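Local coordinates for inositol monophosphatase family protein (Staphylococcus aureus subsp. aureus MSSA476, PDB 4I3Y), which probably hydrolyses inositol monophosphate to inositol and inorganic phosphate with the help of magnesium ions, and is the target of inhibition by lithium, at residues Ile15-Cys20 with Met122-Val126; Gln57-Gln61 with Leu73-Lys78; Ile92-Asp97 with Pro213-Ala217; Asp97-Asn101 with Val188-Gly192; Glu107-Leu113 with Tyr125-His131. All coordinates share one frame; numbering follows the deposited sequence.

Interaction 1 (Ile15-Cys20 with Met122-Val126); sequences IDKLIC and MLSYV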
# COMPACT_ATOMS: atom_id res chain seq x y z
N ILE A 15 28.86 -7.16 13.01
CA ILE A 15 27.59 -6.91 13.68
C ILE A 15 26.45 -7.07 12.64
O ILE A 15 25.44 -7.75 12.91
CB ILE A 15 27.56 -5.53 14.37
CG1 ILE A 15 28.81 -5.35 15.32
CG2 ILE A 15 26.20 -5.36 15.03
CD1 ILE A 15 29.01 -3.93 15.89
N ASP A 16 26.61 -6.43 11.49
CA ASP A 16 25.54 -6.54 10.46
C ASP A 16 25.20 -8.00 10.15
O ASP A 16 24.00 -8.37 10.04
CB ASP A 16 25.92 -5.79 9.19
CG ASP A 16 24.82 -5.81 8.17
OD1 ASP A 16 23.68 -5.35 8.46
OD2 ASP A 16 25.10 -6.29 7.07
N LYS A 17 26.26 -8.83 10.01
CA LYS A 17 26.08 -10.25 9.77
C LYS A 17 25.24 -10.90 10.86
O LYS A 17 24.26 -11.65 10.56
CB LYS A 17 27.45 -10.95 9.66
CG LYS A 17 27.34 -12.48 9.59
CD LYS A 17 28.50 -13.04 8.79
CE LYS A 17 28.69 -14.55 8.97
NZ LYS A 17 28.36 -15.22 7.68
N LEU A 18 25.55 -10.62 12.14
CA LEU A 18 24.69 -11.16 13.25
C LEU A 18 23.20 -10.71 13.15
O LEU A 18 22.28 -11.50 13.37
CB LEU A 18 25.20 -10.79 14.62
CG LEU A 18 26.09 -11.68 15.50
CD1 LEU A 18 26.46 -12.97 14.80
CD2 LEU A 18 27.27 -10.92 16.11
N ILE A 19 23.00 -9.42 12.88
CA ILE A 19 21.63 -8.88 12.91
C ILE A 19 20.84 -9.48 11.72
O ILE A 19 19.73 -10.02 11.90
CB ILE A 19 21.62 -7.35 12.81
CG1 ILE A 19 22.26 -6.69 14.03
CG2 ILE A 19 20.18 -6.85 12.73
CD1 ILE A 19 21.46 -6.92 15.29
N CYS A 20 21.43 -9.40 10.51
CA CYS A 20 20.71 -9.87 9.33
C CYS A 20 20.34 -11.29 9.54
O CYS A 20 19.29 -11.74 9.12
CB CYS A 20 21.50 -9.78 8.04
SG CYS A 20 21.70 -8.14 7.43
N MET A 122 24.84 3.99 13.23
CA MET A 122 25.81 3.12 12.59
C MET A 122 25.15 1.99 11.73
O MET A 122 25.66 1.69 10.65
CB MET A 122 26.74 2.47 13.64
CG MET A 122 27.59 3.46 14.44
SD MET A 122 28.60 4.48 13.35
CE MET A 122 29.50 5.52 14.48
N LEU A 123 24.09 1.37 12.26
CA LEU A 123 23.35 0.26 11.56
C LEU A 123 21.84 0.52 11.68
O LEU A 123 21.35 0.93 12.73
CB LEU A 123 23.65 -1.11 12.14
CG LEU A 123 25.09 -1.63 12.13
CD1 LEU A 123 25.17 -2.92 12.98
CD2 LEU A 123 25.65 -1.85 10.73
N SER A 124 21.13 0.33 10.58
CA SER A 124 19.64 0.47 10.54
C SER A 124 18.98 -0.62 9.74
O SER A 124 19.54 -1.06 8.75
CB SER A 124 19.25 1.82 9.96
OG SER A 124 19.77 2.83 10.81
N TYR A 125 17.78 -1.02 10.16
CA TYR A 125 17.10 -2.12 9.55
C TYR A 125 15.60 -1.86 9.52
O TYR A 125 15.04 -1.49 10.58
CB TYR A 125 17.32 -3.44 10.37
CG TYR A 125 18.78 -3.81 10.45
CD1 TYR A 125 19.41 -4.48 9.40
CD2 TYR A 125 19.55 -3.38 11.53
CE1 TYR A 125 20.78 -4.76 9.45
CE2 TYR A 125 20.90 -3.58 11.58
CZ TYR A 125 21.50 -4.31 10.56
OH TYR A 125 22.81 -4.56 10.67
N VAL A 126 14.99 -2.09 8.34
CA VAL A 126 13.54 -2.14 8.16
C VAL A 126 13.19 -3.43 7.43
O VAL A 126 13.46 -3.58 6.22
CB VAL A 126 12.95 -0.93 7.42
CG1 VAL A 126 11.41 -1.09 7.35
CG2 VAL A 126 13.31 0.39 8.13

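Interaction 2 (Gln57-Gln61 with Leu73-Lys78); sequences QQQFQ and LLAEEK. With MG (magnesium ion), chain F; MG (magnesium ion), chain D.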
# COMPACT_ATOMS: atom_id res chain seq x y z
N GLN A 57 10.06 -8.81 20.27
CA GLN A 57 10.85 -7.91 21.11
C GLN A 57 11.69 -8.69 22.12
O GLN A 57 12.87 -8.42 22.35
CB GLN A 57 9.97 -6.94 21.88
CG GLN A 57 10.84 -5.92 22.60
CD GLN A 57 10.04 -4.71 23.13
OE1 GLN A 57 9.99 -4.50 24.33
NE2 GLN A 57 9.46 -3.95 22.26
N GLN A 58 11.06 -9.63 22.76
CA GLN A 58 11.75 -10.35 23.79
C GLN A 58 12.81 -11.33 23.24
O GLN A 58 13.90 -11.47 23.82
CB GLN A 58 10.72 -10.96 24.72
CG GLN A 58 10.08 -12.20 24.28
CD GLN A 58 10.25 -13.20 25.39
OE1 GLN A 58 9.28 -13.74 25.94
NE2 GLN A 58 11.51 -13.43 25.77
N GLN A 59 12.55 -11.91 22.06
CA GLN A 59 13.64 -12.59 21.39
C GLN A 59 14.81 -11.69 21.08
O GLN A 59 15.95 -12.14 21.21
CB GLN A 59 13.18 -13.40 20.21
CG GLN A 59 12.27 -14.51 20.68
CD GLN A 59 11.65 -15.28 19.55
OE1 GLN A 59 10.61 -15.93 19.71
NE2 GLN A 59 12.29 -15.23 18.38
N PHE A 60 14.60 -10.43 20.71
CA PHE A 60 15.74 -9.59 20.42
C PHE A 60 16.50 -9.19 21.68
O PHE A 60 17.74 -9.01 21.67
CB PHE A 60 15.37 -8.29 19.73
CG PHE A 60 16.57 -7.56 19.23
CD1 PHE A 60 17.35 -8.12 18.20
CD2 PHE A 60 16.98 -6.35 19.81
CE1 PHE A 60 18.45 -7.46 17.74
CE2 PHE A 60 18.09 -5.70 19.36
CZ PHE A 60 18.86 -6.25 18.33
N GLN A 61 15.74 -9.00 22.76
CA GLN A 61 16.33 -8.78 24.09
C GLN A 61 17.29 -9.90 24.45
O GLN A 61 18.44 -9.67 24.84
CB GLN A 61 15.20 -8.77 25.14
CG GLN A 61 14.95 -7.37 25.61
CD GLN A 61 13.73 -7.22 26.49
OE1 GLN A 61 13.71 -6.30 27.30
NE2 GLN A 61 12.72 -8.11 26.35
N LEU A 73 18.75 -1.46 25.18
CA LEU A 73 17.58 -1.53 24.29
C LEU A 73 16.48 -0.49 24.63
O LEU A 73 15.89 -0.50 25.74
CB LEU A 73 17.00 -2.96 24.26
CG LEU A 73 15.73 -3.19 23.42
CD1 LEU A 73 16.07 -2.97 21.93
CD2 LEU A 73 15.23 -4.57 23.63
N LEU A 74 16.25 0.43 23.70
CA LEU A 74 15.05 1.28 23.77
C LEU A 74 13.97 0.68 22.84
O LEU A 74 14.18 0.63 21.64
CB LEU A 74 15.42 2.71 23.36
CG LEU A 74 14.35 3.83 23.17
CD1 LEU A 74 13.34 3.75 24.25
CD2 LEU A 74 14.97 5.21 23.17
N ALA A 75 12.84 0.20 23.37
CA ALA A 75 11.88 -0.52 22.53
C ALA A 75 10.43 -0.28 22.92
O ALA A 75 10.10 -0.06 24.13
CB ALA A 75 12.16 -2.02 22.53
N GLU A 76 9.57 -0.35 21.91
CA GLU A 76 8.17 -0.07 22.11
C GLU A 76 7.44 -0.80 23.27
O GLU A 76 6.73 -0.18 24.09
CB GLU A 76 7.39 -0.30 20.84
CG GLU A 76 5.95 0.18 21.03
CD GLU A 76 5.16 0.23 19.74
OE1 GLU A 76 3.97 0.66 19.79
OE2 GLU A 76 5.74 -0.13 18.69
N GLU A 77 7.56 -2.12 23.33
CA GLU A 77 6.69 -2.86 24.22
C GLU A 77 7.29 -3.12 25.64
O GLU A 77 7.07 -4.15 26.21
CB GLU A 77 6.18 -4.15 23.58
CG GLU A 77 5.74 -4.03 22.11
CD GLU A 77 4.58 -3.03 21.83
OE1 GLU A 77 3.90 -2.57 22.81
OE2 GLU A 77 4.37 -2.65 20.62
N LYS A 78 8.07 -2.19 26.17
CA LYS A 78 8.57 -2.32 27.54
C LYS A 78 8.77 -0.93 28.02
O LYS A 78 8.73 -0.02 27.21
CB LYS A 78 9.93 -3.03 27.55
CG LYS A 78 11.08 -2.29 26.85
CD LYS A 78 12.39 -3.04 27.11
CE LYS A 78 13.59 -2.35 26.58
NZ LYS A 78 13.94 -1.14 27.36
MG MG F . 2.12 0.18 18.68
MG MG D . 5.39 -1.18 16.89
O HOH W 1 5.43 -2.97 18.30
O HOH W 2 2.09 -1.53 19.87
O HOH W 3 1.47 1.71 20.14
O HOH W 4 0.15 -0.28 17.96

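Interaction 3 (Ile92-Asp97 with Pro213-Ala217); sequences IMDPID and PWDIA. With MG (magnesium ion), chain D.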
# COMPACT_ATOMS: atom_id res chain seq x y z
N ILE A 92 17.61 0.80 19.11
CA ILE A 92 16.20 1.17 19.23
C ILE A 92 15.38 0.18 18.40
O ILE A 92 15.76 -0.15 17.25
CB ILE A 92 15.96 2.59 18.79
CG1 ILE A 92 16.81 3.54 19.64
CG2 ILE A 92 14.44 2.90 18.86
CD1 ILE A 92 16.51 5.02 19.42
N MET A 93 14.32 -0.38 18.99
CA MET A 93 13.53 -1.39 18.25
C MET A 93 12.04 -1.15 18.23
O MET A 93 11.42 -0.99 19.29
CB MET A 93 13.74 -2.80 18.80
CG MET A 93 12.97 -3.90 18.07
SD MET A 93 13.15 -5.52 18.89
CE MET A 93 13.19 -6.56 17.45
N ASP A 94 11.45 -1.23 17.04
CA ASP A 94 9.99 -1.39 16.92
C ASP A 94 9.72 -2.84 16.49
O ASP A 94 10.01 -3.19 15.32
CB ASP A 94 9.46 -0.44 15.86
CG ASP A 94 7.97 -0.28 15.96
OD1 ASP A 94 7.30 -1.20 16.47
OD2 ASP A 94 7.54 0.82 15.60
N PRO A 95 9.22 -3.70 17.42
CA PRO A 95 9.22 -5.11 17.01
C PRO A 95 8.23 -5.39 15.90
O PRO A 95 8.49 -6.24 15.03
CB PRO A 95 8.90 -5.85 18.29
CG PRO A 95 8.13 -4.82 19.15
CD PRO A 95 8.81 -3.52 18.84
N ILE A 96 7.06 -4.73 15.93
CA ILE A 96 6.23 -4.72 14.73
C ILE A 96 5.82 -3.25 14.52
O ILE A 96 5.15 -2.68 15.37
CB ILE A 96 4.96 -5.58 14.86
CG1 ILE A 96 5.28 -7.11 14.90
CG2 ILE A 96 3.94 -5.20 13.75
CD1 ILE A 96 5.65 -7.67 13.55
N ASP A 97 6.25 -2.64 13.42
CA ASP A 97 5.81 -1.31 13.11
C ASP A 97 4.66 -1.49 12.11
O ASP A 97 4.81 -2.20 11.17
CB ASP A 97 6.92 -0.43 12.55
CG ASP A 97 6.37 0.95 12.11
OD1 ASP A 97 5.78 1.62 12.99
OD2 ASP A 97 6.54 1.34 10.93
N PRO A 213 10.13 7.17 19.29
CA PRO A 213 11.52 6.97 18.89
C PRO A 213 11.68 5.75 17.93
O PRO A 213 12.41 5.86 16.91
CB PRO A 213 12.22 6.70 20.25
CG PRO A 213 11.46 7.58 21.19
CD PRO A 213 10.00 7.46 20.75
N TRP A 214 11.02 4.64 18.27
CA TRP A 214 11.15 3.36 17.55
C TRP A 214 10.48 3.40 16.15
O TRP A 214 10.92 2.68 15.27
CB TRP A 214 10.62 2.19 18.39
CG TRP A 214 9.30 2.51 19.07
CD1 TRP A 214 8.07 2.50 18.47
CD2 TRP A 214 9.09 2.94 20.42
NE1 TRP A 214 7.10 2.86 19.38
CE2 TRP A 214 7.70 3.12 20.59
CE3 TRP A 214 9.94 3.15 21.53
CZ2 TRP A 214 7.10 3.51 21.82
CZ3 TRP A 214 9.36 3.56 22.76
CH2 TRP A 214 7.96 3.74 22.89
N ASP A 215 9.45 4.24 15.95
CA ASP A 215 8.80 4.34 14.60
C ASP A 215 9.72 4.97 13.54
O ASP A 215 9.53 4.76 12.33
CB ASP A 215 7.51 5.19 14.64
CG ASP A 215 6.50 4.69 15.64
OD1 ASP A 215 6.14 3.48 15.66
OD2 ASP A 215 6.05 5.57 16.42
N ILE A 216 10.70 5.76 13.98
CA ILE A 216 11.61 6.49 13.08
C ILE A 216 13.10 6.15 13.19
O ILE A 216 13.93 6.76 12.51
CB ILE A 216 11.42 8.03 13.22
CG1 ILE A 216 11.70 8.56 14.66
CG2 ILE A 216 9.97 8.38 12.84
CD1 ILE A 216 11.90 10.07 14.68
N ALA A 217 13.45 5.20 14.06
CA ALA A 217 14.85 5.06 14.51
C ALA A 217 15.79 4.67 13.37
O ALA A 217 16.89 5.20 13.28
CB ALA A 217 14.93 4.05 15.67
MG MG D . 5.39 -1.18 16.89
O HOH W 1 5.43 -2.97 18.30

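Interaction 4 (Asp97-Asn101 with Val188-Gly192); sequences DGTAN and VGACG. With PO4 (phosphate ion), chain C; GOL (glycerol), chain E.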
# COMPACT_ATOMS: atom_id res chain seq x y z
N ASP A 97 6.25 -2.64 13.42
CA ASP A 97 5.81 -1.31 13.11
C ASP A 97 4.66 -1.49 12.11
O ASP A 97 4.81 -2.20 11.17
CB ASP A 97 6.92 -0.43 12.55
CG ASP A 97 6.37 0.95 12.11
OD1 ASP A 97 5.78 1.62 12.99
OD2 ASP A 97 6.54 1.34 10.93
N GLY A 98 3.50 -0.87 12.36
CA GLY A 98 2.26 -1.22 11.66
C GLY A 98 1.49 -2.41 12.24
O GLY A 98 0.96 -3.26 11.50
N THR A 99 1.40 -2.46 13.57
CA THR A 99 0.58 -3.47 14.26
C THR A 99 -0.86 -3.51 13.75
O THR A 99 -1.44 -4.59 13.62
CB THR A 99 0.64 -3.26 15.80
OG1 THR A 99 2.03 -3.15 16.18
CG2 THR A 99 0.06 -4.43 16.52
N ALA A 100 -1.46 -2.34 13.45
CA ALA A 100 -2.85 -2.33 12.98
C ALA A 100 -2.93 -3.10 11.66
O ALA A 100 -3.79 -3.92 11.50
CB ALA A 100 -3.41 -0.88 12.83
N ASN A 101 -1.97 -2.87 10.75
CA ASN A 101 -1.94 -3.59 9.48
C ASN A 101 -1.65 -5.06 9.71
O ASN A 101 -2.22 -5.91 9.02
CB ASN A 101 -0.84 -3.04 8.55
CG ASN A 101 -1.22 -1.74 7.93
OD1 ASN A 101 -2.40 -1.34 7.94
ND2 ASN A 101 -0.23 -1.04 7.41
N VAL A 188 0.55 3.57 2.93
CA VAL A 188 0.80 2.14 3.32
C VAL A 188 0.31 1.87 4.78
O VAL A 188 -0.29 0.82 5.08
CB VAL A 188 2.30 1.77 3.19
CG1 VAL A 188 2.54 0.32 3.52
CG2 VAL A 188 2.84 2.08 1.76
N GLY A 189 0.63 2.80 5.69
CA GLY A 189 0.19 2.71 7.06
C GLY A 189 1.16 2.10 8.08
O GLY A 189 0.79 1.86 9.25
N ALA A 190 2.39 1.84 7.64
CA ALA A 190 3.49 1.57 8.55
C ALA A 190 4.56 2.63 8.36
O ALA A 190 5.08 2.77 7.29
CB ALA A 190 4.06 0.15 8.27
N CYS A 191 4.93 3.37 9.40
CA CYS A 191 5.92 4.45 9.26
C CYS A 191 7.19 4.00 8.53
O CYS A 191 7.68 4.68 7.65
CB CYS A 191 6.32 5.02 10.63
SG CYS A 191 7.38 6.48 10.52
N GLY A 192 7.74 2.86 8.94
CA GLY A 192 8.93 2.38 8.27
C GLY A 192 8.75 2.05 6.83
O GLY A 192 9.67 2.18 6.06
P PO4 C . 3.23 0.23 16.14
O1 PO4 C . 2.67 1.32 17.06
O2 PO4 C . 2.34 0.03 14.89
O3 PO4 C . 4.60 0.72 15.75
O4 PO4 C . 3.16 -1.11 16.94
C1 GOL E . 1.45 4.48 11.55
O1 GOL E . 0.15 3.91 11.34
C2 GOL E . 1.96 3.64 12.70
O2 GOL E . 1.24 4.05 13.85
C3 GOL E . 3.43 3.95 12.87
O3 GOL E . 4.04 3.04 11.97
O HOH W 5 -0.71 -0.09 10.64

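Interaction 5 (Glu107-Leu113 with Tyr125-His131); sequences EDYCIIL and YVYDYPH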
# COMPACT_ATOMS: atom_id res chain seq x y z
N GLU A 107 -0.31 -7.83 6.40
CA GLU A 107 0.48 -7.37 5.30
C GLU A 107 0.81 -5.93 5.63
O GLU A 107 0.14 -5.33 6.46
CB GLU A 107 -0.31 -7.41 3.98
CG GLU A 107 0.58 -7.16 2.79
CD GLU A 107 -0.09 -7.47 1.46
OE1 GLU A 107 -1.17 -8.07 1.42
OE2 GLU A 107 0.51 -7.13 0.43
N ASP A 108 1.82 -5.39 4.97
CA ASP A 108 2.15 -3.95 5.21
C ASP A 108 2.56 -3.66 6.65
O ASP A 108 2.08 -2.68 7.28
CB ASP A 108 1.03 -2.99 4.73
CG ASP A 108 0.90 -3.02 3.21
OD1 ASP A 108 1.89 -3.45 2.57
OD2 ASP A 108 -0.13 -2.60 2.66
N TYR A 109 3.49 -4.46 7.15
CA TYR A 109 4.07 -4.17 8.48
C TYR A 109 5.55 -4.56 8.41
O TYR A 109 5.92 -5.33 7.54
CB TYR A 109 3.29 -4.84 9.67
CG TYR A 109 3.31 -6.33 9.58
CD1 TYR A 109 4.35 -7.09 10.15
CD2 TYR A 109 2.38 -7.01 8.81
CE1 TYR A 109 4.42 -8.47 10.01
CE2 TYR A 109 2.44 -8.41 8.68
CZ TYR A 109 3.46 -9.13 9.27
OH TYR A 109 3.51 -10.53 9.13
N CYS A 110 6.38 -4.09 9.35
CA CYS A 110 7.79 -4.34 9.30
C CYS A 110 8.35 -4.40 10.72
O CYS A 110 7.65 -4.13 11.72
CB CYS A 110 8.48 -3.19 8.49
SG CYS A 110 8.22 -1.51 9.17
N ILE A 111 9.61 -4.80 10.81
CA ILE A 111 10.33 -4.78 12.06
C ILE A 111 11.39 -3.69 11.88
O ILE A 111 12.08 -3.67 10.85
CB ILE A 111 11.02 -6.13 12.32
CG1 ILE A 111 10.01 -7.25 12.38
CG2 ILE A 111 11.86 -6.13 13.61
CD1 ILE A 111 10.69 -8.62 12.50
N ILE A 112 11.50 -2.78 12.85
CA ILE A 112 12.48 -1.71 12.79
C ILE A 112 13.63 -1.86 13.84
O ILE A 112 13.40 -1.98 15.08
CB ILE A 112 11.84 -0.30 12.91
CG1 ILE A 112 10.74 -0.17 11.83
CG2 ILE A 112 12.90 0.83 12.79
CD1 ILE A 112 9.96 1.15 11.82
N LEU A 113 14.86 -1.80 13.34
CA LEU A 113 16.03 -1.83 14.27
C LEU A 113 17.02 -0.78 13.93
O LEU A 113 17.29 -0.55 12.74
CB LEU A 113 16.79 -3.17 14.17
CG LEU A 113 16.24 -4.28 15.04
CD1 LEU A 113 16.83 -5.63 14.60
CD2 LEU A 113 16.46 -4.02 16.54
N TYR A 125 17.78 -1.02 10.16
CA TYR A 125 17.10 -2.12 9.55
C TYR A 125 15.60 -1.86 9.52
O TYR A 125 15.04 -1.49 10.58
CB TYR A 125 17.32 -3.44 10.37
CG TYR A 125 18.78 -3.81 10.45
CD1 TYR A 125 19.41 -4.48 9.40
CD2 TYR A 125 19.55 -3.38 11.53
CE1 TYR A 125 20.78 -4.76 9.45
CE2 TYR A 125 20.90 -3.58 11.58
CZ TYR A 125 21.50 -4.31 10.56
OH TYR A 125 22.81 -4.56 10.67
N VAL A 126 14.99 -2.09 8.34
CA VAL A 126 13.54 -2.14 8.16
C VAL A 126 13.19 -3.43 7.43
O VAL A 126 13.46 -3.58 6.22
CB VAL A 126 12.95 -0.93 7.42
CG1 VAL A 126 11.41 -1.09 7.35
CG2 VAL A 126 13.31 0.39 8.13
N TYR A 127 12.61 -4.36 8.17
CA TYR A 127 12.32 -5.67 7.57
C TYR A 127 10.88 -5.74 7.19
O TYR A 127 10.01 -5.97 8.09
CB TYR A 127 12.67 -6.86 8.51
CG TYR A 127 12.59 -8.23 7.85
CD1 TYR A 127 12.68 -8.38 6.45
CD2 TYR A 127 12.45 -9.41 8.63
CE1 TYR A 127 12.60 -9.62 5.85
CE2 TYR A 127 12.35 -10.67 8.04
CZ TYR A 127 12.43 -10.76 6.67
OH TYR A 127 12.35 -11.98 6.10
N ASP A 128 10.63 -5.61 5.89
CA ASP A 128 9.28 -5.82 5.35
C ASP A 128 9.05 -7.31 5.26
O ASP A 128 9.38 -7.94 4.25
CB ASP A 128 9.22 -5.16 3.99
CG ASP A 128 7.88 -5.32 3.29
OD1 ASP A 128 7.04 -6.09 3.69
OD2 ASP A 128 7.70 -4.65 2.29
N TYR A 129 8.54 -7.89 6.35
CA TYR A 129 8.50 -9.34 6.46
C TYR A 129 7.46 -9.93 5.48
O TYR A 129 7.76 -10.94 4.83
CB TYR A 129 8.28 -9.82 7.90
CG TYR A 129 7.80 -11.25 7.92
CD1 TYR A 129 8.70 -12.31 7.76
CD2 TYR A 129 6.46 -11.55 8.02
CE1 TYR A 129 8.27 -13.61 7.73
CE2 TYR A 129 6.01 -12.85 7.99
CZ TYR A 129 6.95 -13.86 7.85
OH TYR A 129 6.57 -15.14 7.77
N PRO A 130 6.27 -9.32 5.34
CA PRO A 130 5.27 -9.95 4.43
C PRO A 130 5.83 -10.12 3.01
O PRO A 130 5.44 -11.06 2.28
CB PRO A 130 4.09 -8.96 4.44
CG PRO A 130 4.22 -8.31 5.82
CD PRO A 130 5.71 -8.11 6.00
N HIS A 131 6.76 -9.25 2.61
CA HIS A 131 7.28 -9.35 1.26
C HIS A 131 8.72 -9.82 1.24
O HIS A 131 9.33 -9.80 0.20
CB HIS A 131 7.01 -8.08 0.43
CG HIS A 131 5.57 -7.94 0.06
ND1 HIS A 131 4.74 -7.00 0.62
CD2 HIS A 131 4.77 -8.73 -0.70
CE1 HIS A 131 3.51 -7.16 0.17
NE2 HIS A 131 3.50 -8.21 -0.63
O HOH W 6 4.23 -5.65 3.42

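Interaction 1 (Ile15-Cys20 with Met122-Val126)
Asp-16, Ile-19 and Tyr-125 show how a helix is fastened onto a sheet in the layered alpha/beta fold of the inositol monophosphatases. Helix 12-35 runs almost parallel to strand 120-128, with 19° between the short axes, and the tyrosine spans the gap. With its CG beside the backbone N (chi1 -60°), Tyr-125 sends its ring out to the helix, where two consecutive turns receive it differently. Asp-16 meets the ring at its edge: the hydroxyl OH of Tyr-125 donates over 2.5 Å to OD1 of Asp-16, which accepts through its anti lone pair, away from OD2, and the carboxylate lies only 11° from the ring plane. The other oxygen, OD2, pairs with Lys-136 on the adjoining strand, which fixes the rotation of the carboxylate. Ile-19 comes over one face instead. Its CG2 branch, anti to the backbone N, sits 3.6 Å from the centroid of the Tyr-125 ring in a CH-pi contact. A little further along, SG of Cys-20 approaches CE1 of the same ring obliquely. One helical turn before Ile-19, Ile-15 packs on Leu-123, and the fit is tight: CG2 of Ile-15 stands 3.3 Å from CD1 of Leu-123.

Interaction 2 (Gln57-Gln61 with Leu73-Lys78)
Gln-57 has CG anti to its own N (chi1 -172°) and an extended chain beyond, a conformation that carries its amide from the helix to the turn after strand 72-75. Lys-78, on the turn itself, has CG between its N and its carbonyl carbon (chi1 64°) and a bend at the last torsion (chi4 72°), which folds the chain back until NZ donates to O of Leu-73 at 2.6 Å. The lysine thus straps the type I turn from Ala-75 to Lys-78 onto the strand that leads into it. Around these two side chains, CD of Gln-57 rests 3.5 Å from CB of Ala-75, the aliphatic part of Lys-78 passes the Gln-61 amide, CD 3.5 Å from OE1, and CG of Gln-61 lies 3.4 Å from CD2 of Leu-73, those two side chains crossing at about a right angle. The other leucine branch, CD1, makes an apolar contact with the edge of the Phe-60 ring.

The turn also presents metal ligands. Glu-76 bridges two magnesium ions, OE1 to one at 2.2 Å and OE2 to the other at 2.1 Å, while OE2 of Glu-77 accepts from a water on each ion; Lys-42 binds both glutamates. Helix 51-67 runs antiparallel to edge strand 72-75, with Phe-60 also packed against Met-93 of strand 89-97 and Ile-19 of helix 12-35.

Interaction 3 (Ile92-Asp97 with Pro213-Ala217)
OD1 of Asp-94 binds a magnesium ion at 2.0 Å, and its other oxygen, OD2, reaches across to Trp-214 and Asp-215. The carbonyl O of Ile-96 joins the metal at 2.1 Å, so the chain turning the corner at Pro-95 and Ile-96 wraps part of the ion. OD2 of Asp-94 lies at the edge of the Trp-214 ring, 3.4 Å from CD1, its carboxylate turned 82° from the indole plane. Asp-215, with CG beside its backbone N (chi1 -56°), swings OD1 to 3.0 Å from OD2 of Asp-94 and 3.3 Å from OD1 of Asp-97. All three are acceptors, and none bonds another; such a cluster of acidic oxygens is consistent with the metal-binding pocket built in this family by the Asp-Pro-Ile-Asp-Gly-Thr and Trp-Asp signatures. OD2 of Asp-97 and OD2 of Asp-215 are held by the backbone N of Gly-192 and Lys-212, respectively.

Next to this polar end the packing is close and apolar: CG2 of Ile-92, anti to the backbone N, stands 3.4 Å from CB of Ala-217. The short helix 213-216 lies against the C-terminal part of strand 89-97, whose neighbours in the sheet are strands 72-75 and 110-117.

Interaction 4 (Asp97-Asn101 with Val188-Gly192)
Asp-97 and Gly-192 join two helix N-termini, those of helices 99-105 and 191-200, in the Asp-Gly-Thr part of the family's metal and phosphate signature. Asp-97 turns its carboxylate to the second helix, and N of Gly-192 donates to OD2 at 2.8 Å in a nearly straight bond of 175°, met almost along the C-O axis. N of the preceding Cys-191 is taken by O3 of a bound glycerol at 2.7 Å, which also lies beside OD1 of Asp-97. Asn-101 is oriented differently: CG beside its N (chi1 -76°) brings the amide over the loop before the helix, where ND2 gives a bent bond to O of Val-188 at 3.0 Å, the donor tilted 27° from the carbonyl plane of Val-188 and that oxygen out of the Asn-101 amide plane. Asp-108 O shares that ND2, and OD1 binds Arg-186 of the second subunit.

At the N-cap, Gly-98 has a positive phi, and its CA comes 4.1 Å from CB of Ala-190. A water joins N of Asn-101 to O of Gly-189. N of Gly-98 and N of Thr-99 both donate to O2 of a phosphate ion, which like the glycerol probably comes from the crystallisation liquor, at 2.9 and 3.0 Å.

Interaction 5 (Glu107-Leu113 with Tyr125-His131)
Ile-111 and Tyr-127 face each other in the tightly bonded half of this contact, where four backbone bonds join the chains. N of Ile-111 donates to O of Tyr-127, N of Tyr-127 returns a straighter bond to O of Ile-111 at 2.8 Å, and Leu-113 and Tyr-125 repeat the exchange one hydrogen-bonded pair further on. Side chains alternate between the faces. Ile-111, Leu-113, Tyr-125 and Tyr-127 share one, with CB of Leu-113 against CD2 of the Tyr-125 ring at 3.8 Å. Cys-110, Ile-112 and Val-126 point to the other, where SG of Cys-110 touches CG1 of Val-126 at 3.7 Å; that branch is anti to the valine N (chi1 -178°). The two strands, 110-117 and 120-128, form an antiparallel beta hairpin in the middle of the seven-stranded mixed sheet, and the OH of Tyr-127 reaches Asp-27 on helix 12-35.

Past Asp-128, the centre of an inverse gamma turn, the regular strand bonding gives way to side-chain contacts. In Tyr-109, CG between N and the carbonyl carbon (chi1 62°) lays the ring beside Pro-130, whose CG sits over one face, 3.7 Å from the centroid and displaced toward the rim. OH of Tyr-109 meets the edge of the Tyr-129 ring, 3.3 Å from CD2. At the partly exposed end a water accepts from N of Asp-108 and donates to OD1 of Asp-128. Glu-107 approaches the edge of the His-131 ring, OE2 being 3.0 Å from CE1, while OE1 bonds Gln-202 of the second subunit, whose own His-131 stacks on this one.

Interactions 1, 2, 3 and 5 reach the seven-stranded sheet, and interaction 4 joins two helix starts beside it. Interactions 1 and 5 share Tyr-125 and Val-126 on strand 120-128, and CD1 of Ile-19 touches CE1 of Phe-60 in interaction 2 at 3.9 Å. Interactions 2 and 3, centres about 10 Å apart, supply Glu-76, Asp-94 and Ile-96 to the same magnesium ion. Asp-97 belongs to interactions 3 and 4, centres about 11 Å apart, and links the metal corner to the site where phosphate and glycerol are bound. Interaction 5 adjoins that corner: N of Asp-97 lies 2.7 Å from O of Cys-110. The Tyr-125 side chain stands about 14 Å from a magnesium ion.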